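Local coordinates for protein intron-associated endonuclease 1 (Enterobacteria phage T4, PDB 1LN0) that probably cuts DNA as the catalytic domain of a GIY-YIG homing endonuclease, the phage T4 intron enzyme I-TevI, at residues I5-N10 with S59-I64. The protein carries 1 engineered substitution. Sequence-based numbering, arbitrary orientation.
Sequences IYQIKN and SILEEI
A classic beta bulge marks the pairing of the central strand 4-10 of this GIY-YIG domain's three-stranded antiparallel sheet with edge strand 56-63: Leu61 and Glu62 together face Ile5. Both their amides converge on the Ile5 carbonyl from one face of its plane, Leu61 N at 2.8 Å from Ile5 O and Glu62 N at 3.1 Å, each tilted rather than head-on. Ile5 N donates a hydrogen bond to Glu62 O (2.8 Å). Beyond the bulge the regular ladder resumes: next to the non-hydrogen-bonded pair Tyr6-Ile60 comes Gln7, whose N and O bond Ser59 O and N.

The extra residue, Leu61, leans its side chain across strand 4-10. Leu61 CD1 lies 3.7 Å from Ile5 CG2, and Leu61 CD2 meets Gln7 NE2 at 3.4 Å, the Gln7 and Leu61 side chains crossing at about a right angle. With chi1 at 74°, Gln7 CG sits between its own backbone N and carbonyl carbon, beside Ser59 OG; a water accepts from that hydroxyl and donates to Gln7 OE1. At the other end Ile5 CD1 presses unusually tightly on Ile64 CD1, 3.3 Å away. Helix 68-82 packs against Ile5 and Ile64, and its Arg74 forms a salt bridge with Glu62. By accepting two hydrogen bonds, Ile5 O takes in the inserted residue without losing either bulge amide, and the strands stay joined through the one-residue shift in register.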
ATOM      1  N   ILE B   5      13.683  -6.437  -9.212  1.00 26.23           N
ATOM      2  CA  ILE B   5      13.132  -7.473  -8.347  1.00 24.72           C
ATOM      3  C   ILE B   5      13.982  -7.674  -7.098  1.00 23.90           C
ATOM      4  O   ILE B   5      15.212  -7.653  -7.151  1.00 23.23           O
ATOM      5  CB  ILE B   5      13.002  -8.822  -9.109  1.00 25.19           C
ATOM      6  CG1 ILE B   5      11.830  -8.763 -10.096  1.00 27.87           C
ATOM      7  CG2 ILE B   5      12.754  -9.960  -8.135  1.00 23.17           C
ATOM      8  CD1 ILE B   5      11.944  -7.705 -11.160  1.00 29.49           C
ATOM      9  N   TYR B   6      13.314  -7.883  -5.970  1.00 20.67           N
ATOM     10  CA  TYR B   6      14.013  -8.069  -4.711  1.00 19.57           C
ATOM     11  C   TYR B   6      13.413  -9.230  -3.925  1.00 19.41           C
ATOM     12  O   TYR B   6      12.421  -9.831  -4.335  1.00 18.25           O
ATOM     13  CB  TYR B   6      13.920  -6.783  -3.879  1.00 19.32           C
ATOM     14  CG  TYR B   6      12.506  -6.459  -3.449  1.00 18.28           C
ATOM     15  CD1 TYR B   6      11.918  -7.111  -2.364  1.00 19.68           C
ATOM     16  CD2 TYR B   6      11.729  -5.555  -4.174  1.00 20.48           C
ATOM     17  CE1 TYR B   6      10.587  -6.873  -2.012  1.00 20.25           C
ATOM     18  CE2 TYR B   6      10.397  -5.312  -3.834  1.00 20.85           C
ATOM     19  CZ  TYR B   6       9.831  -5.975  -2.754  1.00 21.02           C
ATOM     20  OH  TYR B   6       8.506  -5.761  -2.435  1.00 22.24           O
ATOM     21  N   GLN B   7      14.024  -9.534  -2.788  1.00 19.38           N
ATOM     22  CA  GLN B   7      13.540 -10.603  -1.937  1.00 19.53           C
ATOM     23  C   GLN B   7      13.673 -10.172  -0.487  1.00 20.41           C
ATOM     24  O   GLN B   7      14.598  -9.433  -0.131  1.00 19.82           O
ATOM     25  CB  GLN B   7      14.357 -11.885  -2.140  1.00 20.94           C
ATOM     26  CG  GLN B   7      15.753 -11.848  -1.509  1.00 22.41           C
ATOM     27  CD  GLN B   7      16.473 -13.192  -1.562  1.00 23.66           C
ATOM     28  OE1 GLN B   7      17.476 -13.405  -0.878  1.00 25.95           O
ATOM     29  NE2 GLN B   7      15.969 -14.098  -2.381  1.00 23.57           N
ATOM     30  N   ILE B   8      12.728 -10.618   0.332  1.00 17.52           N
ATOM     31  CA  ILE B   8      12.739 -10.367   1.766  1.00 16.07           C
ATOM     32  C   ILE B   8      12.891 -11.791   2.264  1.00 14.12           C
ATOM     33  O   ILE B   8      12.001 -12.619   2.088  1.00 12.82           O
ATOM     34  CB  ILE B   8      11.411  -9.769   2.268  1.00 15.70           C
ATOM     35  CG1 ILE B   8      11.143  -8.433   1.568  1.00 15.43           C
ATOM     36  CG2 ILE B   8      11.474  -9.574   3.773  1.00 11.94           C
ATOM     37  CD1 ILE B   8       9.827  -7.780   1.965  1.00 16.87           C
ATOM     38  N   LYS B   9      14.033 -12.077   2.868  1.00 15.91           N
ATOM     39  CA  LYS B   9      14.330 -13.425   3.322  1.00 15.36           C
ATOM     40  C   LYS B   9      14.347 -13.633   4.820  1.00 14.85           C
ATOM     41  O   LYS B   9      14.910 -12.831   5.560  1.00 15.25           O
ATOM     42  CB  LYS B   9      15.684 -13.857   2.747  1.00 17.34           C
ATOM     43  CG  LYS B   9      16.196 -15.185   3.281  1.00 22.90           C
ATOM     44  CD  LYS B   9      17.669 -15.379   2.951  1.00 27.23           C
ATOM     45  CE  LYS B   9      18.223 -16.612   3.649  1.00 30.89           C
ATOM     46  NZ  LYS B   9      19.698 -16.734   3.485  1.00 35.95           N
ATOM     47  N   ASN B  10      13.729 -14.732   5.247  1.00 12.80           N
ATOM     48  CA  ASN B  10      13.690 -15.128   6.648  1.00 14.89           C
ATOM     49  C   ASN B  10      15.034 -15.839   6.849  1.00 17.73           C
ATOM     50  O   ASN B  10      15.256 -16.916   6.295  1.00 17.49           O
ATOM     51  CB  ASN B  10      12.507 -16.088   6.878  1.00 14.41           C
ATOM     52  CG  ASN B  10      12.371 -16.532   8.328  1.00 15.40           C
ATOM     53  OD1 ASN B  10      11.264 -16.577   8.880  1.00 13.70           O
ATOM     54  ND2 ASN B  10      13.489 -16.880   8.944  1.00 15.11           N
ATOM     55  N   SER B  59      17.150  -7.677   0.039  1.00 24.19           N
ATOM     56  CA  SER B  59      18.277  -7.636  -0.885  1.00 24.69           C
ATOM     57  C   SER B  59      17.773  -7.691  -2.316  1.00 24.60           C
ATOM     58  O   SER B  59      16.725  -8.272  -2.596  1.00 23.39           O
ATOM     59  CB  SER B  59      19.249  -8.797  -0.622  1.00 25.16           C
ATOM     60  OG  SER B  59      18.660 -10.056  -0.886  1.00 24.78           O
ATOM     61  N   ILE B  60      18.521  -7.067  -3.217  1.00 24.68           N
ATOM     62  CA  ILE B  60      18.153  -7.026  -4.623  1.00 24.54           C
ATOM     63  C   ILE B  60      18.477  -8.345  -5.308  1.00 24.80           C
ATOM     64  O   ILE B  60      19.544  -8.915  -5.093  1.00 26.99           O
ATOM     65  CB  ILE B  60      18.909  -5.897  -5.346  1.00 26.70           C
ATOM     66  CG1 ILE B  60      18.559  -4.553  -4.704  1.00 25.39           C
ATOM     67  CG2 ILE B  60      18.571  -5.901  -6.830  1.00 25.23           C
ATOM     68  CD1 ILE B  60      19.396  -3.393  -5.205  1.00 27.51           C
ATOM     69  N   LEU B  61      17.547  -8.833  -6.121  1.00 24.10           N
ATOM     70  CA  LEU B  61      17.751 -10.073  -6.860  1.00 24.58           C
ATOM     71  C   LEU B  61      18.176  -9.745  -8.290  1.00 25.61           C
ATOM     72  O   LEU B  61      18.994 -10.446  -8.884  1.00 26.28           O
ATOM     73  CB  LEU B  61      16.462 -10.899  -6.906  1.00 22.64           C
ATOM     74  CG  LEU B  61      15.999 -11.623  -5.643  1.00 22.30           C
ATOM     75  CD1 LEU B  61      14.651 -12.289  -5.902  1.00 18.82           C
ATOM     76  CD2 LEU B  61      17.039 -12.656  -5.239  1.00 22.85           C
ATOM     77  N   GLU B  62      17.604  -8.679  -8.838  1.00 26.46           N
ATOM     78  CA  GLU B  62      17.906  -8.262 -10.199  1.00 29.47           C
ATOM     79  C   GLU B  62      17.487  -6.818 -10.435  1.00 31.06           C
ATOM     80  O   GLU B  62      16.328  -6.455 -10.224  1.00 31.62           O
ATOM     81  CB  GLU B  62      17.182  -9.161 -11.201  1.00 28.68           C
ATOM     82  CG  GLU B  62      17.472  -8.826 -12.657  1.00 30.69           C
ATOM     83  CD  GLU B  62      16.652  -9.661 -13.622  1.00 31.87           C
ATOM     84  OE1 GLU B  62      16.869  -9.542 -14.846  1.00 33.48           O
ATOM     85  OE2 GLU B  62      15.786 -10.434 -13.159  1.00 32.14           O
ATOM     86  N   GLU B  63      18.437  -6.000 -10.868  1.00 31.74           N
ATOM     87  CA  GLU B  63      18.162  -4.600 -11.144  1.00 33.46           C
ATOM     88  C   GLU B  63      17.706  -4.447 -12.585  1.00 34.22           C
ATOM     89  O   GLU B  63      18.439  -4.774 -13.517  1.00 35.56           O
ATOM     90  CB  GLU B  63      19.415  -3.757 -10.909  1.00 34.41           C
ATOM     91  CG  GLU B  63      19.835  -3.659  -9.456  1.00 36.89           C
ATOM     92  CD  GLU B  63      21.153  -2.928  -9.284  1.00 39.50           C
ATOM     93  OE1 GLU B  63      21.311  -1.847  -9.889  1.00 39.63           O
ATOM     94  OE2 GLU B  63      22.025  -3.431  -8.542  1.00 40.00           O
ATOM     95  N   ILE B  64      16.486  -3.957 -12.764  1.00 34.94           N
ATOM     96  CA  ILE B  64      15.945  -3.753 -14.097  1.00 35.74           C
ATOM     97  C   ILE B  64      14.997  -2.564 -14.108  1.00 36.06           C
ATOM     98  O   ILE B  64      14.399  -2.225 -13.087  1.00 36.09           O
ATOM     99  CB  ILE B  64      15.198  -5.010 -14.604  1.00 35.59           C
ATOM    100  CG1 ILE B  64      14.350  -5.607 -13.483  1.00 35.58           C
ATOM    101  CG2 ILE B  64      16.194  -6.030 -15.138  1.00 36.76           C
ATOM    102  CD1 ILE B  64      13.624  -6.878 -13.880  1.00 34.03           C
TER
HETATM  103  O   HOH W   1      17.767 -11.114   1.381  1.00 16.75           O